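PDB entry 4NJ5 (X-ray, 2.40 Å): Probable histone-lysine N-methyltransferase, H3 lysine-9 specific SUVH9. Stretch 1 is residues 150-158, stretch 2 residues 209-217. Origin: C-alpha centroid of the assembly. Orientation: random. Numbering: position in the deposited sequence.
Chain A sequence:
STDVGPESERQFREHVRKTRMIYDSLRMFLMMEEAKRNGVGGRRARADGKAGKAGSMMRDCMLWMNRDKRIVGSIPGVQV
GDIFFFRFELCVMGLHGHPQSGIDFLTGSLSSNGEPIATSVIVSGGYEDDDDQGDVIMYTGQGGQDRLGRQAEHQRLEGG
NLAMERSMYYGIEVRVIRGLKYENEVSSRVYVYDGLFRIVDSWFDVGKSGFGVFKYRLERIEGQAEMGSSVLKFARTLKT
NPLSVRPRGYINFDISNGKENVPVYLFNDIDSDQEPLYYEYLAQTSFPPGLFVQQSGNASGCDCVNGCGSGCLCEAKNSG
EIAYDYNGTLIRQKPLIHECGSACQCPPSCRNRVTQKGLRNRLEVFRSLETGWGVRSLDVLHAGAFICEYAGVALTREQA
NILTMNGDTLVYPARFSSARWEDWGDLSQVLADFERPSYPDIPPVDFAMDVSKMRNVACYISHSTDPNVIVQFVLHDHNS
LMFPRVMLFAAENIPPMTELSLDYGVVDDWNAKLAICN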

# COMPACT_ATOMS: atom_id res chain seq x y z
N ARG A 150 13.92 -28.89 2.28
CA ARG A 150 15.26 -29.45 2.33
C ARG A 150 15.44 -30.52 1.26
O ARG A 150 14.60 -31.41 1.12
CB ARG A 150 15.54 -30.04 3.71
CG ARG A 150 15.22 -29.09 4.86
CD ARG A 150 15.65 -29.67 6.20
NE ARG A 150 15.02 -30.96 6.47
CZ ARG A 150 15.17 -31.64 7.60
NH1 ARG A 150 15.93 -31.16 8.58
NH2 ARG A 150 14.55 -32.80 7.76
N GLN A 151 16.53 -30.42 0.50
CA GLN A 151 16.82 -31.39 -0.55
C GLN A 151 16.92 -32.79 0.06
O GLN A 151 17.65 -33.01 1.02
CB GLN A 151 18.12 -31.03 -1.27
CG GLN A 151 18.18 -31.54 -2.71
CD GLN A 151 17.06 -30.98 -3.56
OE1 GLN A 151 16.80 -29.78 -3.56
NE2 GLN A 151 16.38 -31.86 -4.29
N ALA A 152 16.15 -33.73 -0.50
CA ALA A 152 16.09 -35.07 0.06
C ALA A 152 16.36 -36.16 -0.98
O ALA A 152 16.58 -37.32 -0.63
CB ALA A 152 14.74 -35.30 0.73
N GLU A 153 16.34 -35.78 -2.25
CA GLU A 153 16.71 -36.69 -3.33
C GLU A 153 17.25 -35.90 -4.51
O GLU A 153 17.13 -34.68 -4.55
CB GLU A 153 15.51 -37.55 -3.76
CG GLU A 153 14.33 -36.76 -4.29
CD GLU A 153 13.13 -37.63 -4.60
OE1 GLU A 153 13.24 -38.54 -5.45
OE2 GLU A 153 12.06 -37.42 -3.98
N HIS A 154 17.85 -36.60 -5.48
CA HIS A 154 18.40 -35.95 -6.66
C HIS A 154 17.31 -35.24 -7.46
O HIS A 154 16.22 -35.78 -7.65
CB HIS A 154 19.09 -36.97 -7.57
CG HIS A 154 20.13 -37.79 -6.87
ND1 HIS A 154 21.16 -37.23 -6.13
CD2 HIS A 154 20.33 -39.13 -6.81
CE1 HIS A 154 21.92 -38.18 -5.64
NE2 HIS A 154 21.44 -39.35 -6.04
N GLN A 155 17.61 -34.03 -7.91
CA GLN A 155 16.67 -33.32 -8.76
C GLN A 155 16.62 -33.99 -10.13
O GLN A 155 17.55 -34.70 -10.52
CB GLN A 155 17.05 -31.84 -8.89
CG GLN A 155 16.81 -31.05 -7.62
CD GLN A 155 16.91 -29.55 -7.81
OE1 GLN A 155 17.24 -29.07 -8.90
NE2 GLN A 155 16.63 -28.80 -6.75
N ARG A 156 15.52 -33.80 -10.84
CA ARG A 156 15.41 -34.33 -12.19
C ARG A 156 15.09 -33.22 -13.18
O ARG A 156 14.41 -32.26 -12.84
CB ARG A 156 14.37 -35.46 -12.25
CG ARG A 156 14.84 -36.71 -11.55
CD ARG A 156 13.76 -37.75 -11.37
NE ARG A 156 14.25 -38.93 -10.66
CZ ARG A 156 14.76 -40.01 -11.25
NH1 ARG A 156 14.83 -40.08 -12.57
NH2 ARG A 156 15.19 -41.02 -10.51
N LEU A 157 15.62 -33.36 -14.39
CA LEU A 157 15.41 -32.35 -15.42
C LEU A 157 14.03 -32.53 -16.04
O LEU A 157 13.89 -32.94 -17.19
CB LEU A 157 16.50 -32.43 -16.48
CG LEU A 157 16.62 -31.24 -17.43
CD1 LEU A 157 16.84 -29.96 -16.64
CD2 LEU A 157 17.74 -31.46 -18.44
N GLU A 158 13.00 -32.25 -15.24
CA GLU A 158 11.62 -32.38 -15.66
C GLU A 158 10.83 -31.21 -15.09
O GLU A 158 11.32 -30.51 -14.21
CB GLU A 158 11.02 -33.69 -15.14
CG GLU A 158 11.85 -34.94 -15.40
CD GLU A 158 11.26 -36.18 -14.76
OE1 GLU A 158 10.91 -36.13 -13.56
OE2 GLU A 158 11.14 -37.21 -15.46
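Stretch 2 (209-217) SGFGVFKYR

Stretch 2 runs alongside stretch 1 in the same direction, so that residue numbers rise together: Gln151 to Glu153 meet Phe211, His154 meets Gly212, Gln155 meets Val213 and Phe214, and Leu157 reaches Phe214 and Tyr216. The backbones come closest at His154 and Gly212, whose CA atoms are 4.5 Å apart, and at Gln155 and Val213, with CA atoms 4.9 Å apart. Stretch 2 enters as a loop and becomes a strand from Gly212 onward. Stretch 1 is irregular, although several of its residues have extended backbone angles, and it pairs with the strand through a single backbone hydrogen bond, from Gln155 N to Gly212 O at 2.6 Å and nearly linear.

Side chains of stretch 1 supply the rest of the polar pairing. His154, with chi1 at -54° (m) and chi2 at -52°, turns the edge of its ring to the incoming strand, and its ND1 accepts a hydrogen bond from Gly212 N at 3.0 Å. That bond requires ND1 to be unprotonated. Gly212 is thus held at both its N and its O by successive residues of stretch 1. A CB on it would point sideways, about 4.0 Å from His154 ND1.

Gln155 repeats the device one step further along. Its CB points toward the strand, and chi1 m with chi2 t extends the chain past Val213, the CD of Gln155 lying 3.7 Å from the CB of Val213. Its OE1 then takes the hydrogen bond from Phe214 N at 2.9 Å. The chi3 of -4° sets the amide so that, while OE1 serves the strand, NE2 makes a weak hydrogen bond back to Gln151 OE1, 3.3 Å away. Gln151 also points toward stretch 2, but its chi1 t and chi2 p curl it onto its own stretch, where its NE2 donates to Glu153 O at 2.9 Å. The two glutamine amides are therefore linked, and the aliphatic part of Gln151 is left to pack, its CG 3.9 Å from Phe211 CB.

Phe211, chi1 m, lays one ring face over the backbone of Ala152 and Glu153; its CZ is 3.3 Å from Ala152 O, and its CD1 is 3.6 Å from Glu153 CA. The CB atoms of Ala152 and Glu153 point away, leaving the main chain open to the ring. Phe211 also directs its edge toward the face of His154, with centroids 5.8 Å apart and planes at 65°. Before it, Gly210 has a phi of 107°, where a CB would jam against the preceding carbonyl oxygen, so this turn calls for glycine.

Phe214, also chi1 m, starts sideways, yet its ring end swings nearer to stretch 1. Leu157, t and p, sets CD1 over one face of that ring, 4.1 Å from the centroid of Phe214 and 11° off its normal, while Leu157 CB lies 3.7 Å from Phe214 CZ. The rule is economical: polar side chains extend the backbone pairing, Phe211 covers the main chain before it, and Phe214 takes the Leu157 side chain on its face beyond it.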

# COMPACT_ATOMS: atom_id res chain seq x y z
N SER A 209 24.97 -32.15 0.82
CA SER A 209 24.11 -33.29 1.10
C SER A 209 24.50 -34.45 0.18
O SER A 209 24.49 -35.60 0.60
CB SER A 209 22.65 -32.89 0.88
OG SER A 209 22.47 -32.34 -0.41
N GLY A 210 24.85 -34.13 -1.06
CA GLY A 210 25.23 -35.15 -2.02
C GLY A 210 24.18 -35.39 -3.09
O GLY A 210 24.36 -36.24 -3.96
N PHE A 211 23.09 -34.65 -3.03
CA PHE A 211 22.03 -34.78 -4.02
C PHE A 211 22.30 -33.90 -5.22
O PHE A 211 22.85 -32.80 -5.09
CB PHE A 211 20.66 -34.44 -3.40
CG PHE A 211 20.33 -35.26 -2.18
CD1 PHE A 211 20.12 -36.62 -2.28
CD2 PHE A 211 20.22 -34.66 -0.94
CE1 PHE A 211 19.81 -37.38 -1.16
CE2 PHE A 211 19.92 -35.40 0.18
CZ PHE A 211 19.71 -36.76 0.07
N GLY A 212 21.93 -34.38 -6.40
CA GLY A 212 22.08 -33.59 -7.61
C GLY A 212 21.00 -32.54 -7.71
O GLY A 212 19.83 -32.81 -7.47
N VAL A 213 21.40 -31.31 -8.05
CA VAL A 213 20.47 -30.22 -8.28
C VAL A 213 20.82 -29.52 -9.59
O VAL A 213 21.92 -29.71 -10.13
CB VAL A 213 20.51 -29.18 -7.14
CG1 VAL A 213 20.28 -29.86 -5.78
CG2 VAL A 213 21.82 -28.42 -7.15
N PHE A 214 19.89 -28.73 -10.11
CA PHE A 214 20.17 -27.94 -11.30
C PHE A 214 20.26 -26.45 -10.97
O PHE A 214 19.47 -25.94 -10.17
CB PHE A 214 19.12 -28.21 -12.39
CG PHE A 214 19.10 -29.63 -12.87
CD1 PHE A 214 18.22 -30.55 -12.32
CD2 PHE A 214 19.96 -30.05 -13.88
CE1 PHE A 214 18.19 -31.86 -12.77
CE2 PHE A 214 19.94 -31.37 -14.32
CZ PHE A 214 19.05 -32.27 -13.77
N LYS A 215 21.22 -25.77 -11.57
CA LYS A 215 21.41 -24.34 -11.34
C LYS A 215 21.32 -23.53 -12.64
O LYS A 215 21.76 -23.98 -13.70
CB LYS A 215 22.74 -24.08 -10.64
CG LYS A 215 22.65 -24.17 -9.12
CD LYS A 215 24.02 -24.16 -8.47
CE LYS A 215 23.91 -23.89 -6.98
NZ LYS A 215 22.70 -24.53 -6.41
N TYR A 216 20.74 -22.34 -12.54
CA TYR A 216 20.52 -21.49 -13.70
C TYR A 216 20.95 -20.07 -13.38
O TYR A 216 20.63 -19.53 -12.32
CB TYR A 216 19.05 -21.52 -14.10
CG TYR A 216 18.45 -22.90 -14.20
CD1 TYR A 216 18.45 -23.60 -15.40
CD2 TYR A 216 17.89 -23.52 -13.08
CE1 TYR A 216 17.90 -24.87 -15.49
CE2 TYR A 216 17.35 -24.79 -13.16
CZ TYR A 216 17.36 -25.45 -14.36
OH TYR A 216 16.81 -26.71 -14.44
N ARG A 217 21.70 -19.46 -14.29
CA ARG A 217 22.15 -18.10 -14.11
C ARG A 217 21.22 -17.13 -14.82
O ARG A 217 21.07 -17.18 -16.04
CB ARG A 217 23.58 -17.93 -14.61
CG ARG A 217 24.01 -16.49 -14.79
CD ARG A 217 25.44 -16.40 -15.28
NE ARG A 217 26.35 -16.00 -14.21
CZ ARG A 217 26.78 -14.76 -14.03
NH1 ARG A 217 26.40 -13.80 -14.86
NH2 ARG A 217 27.60 -14.49 -13.03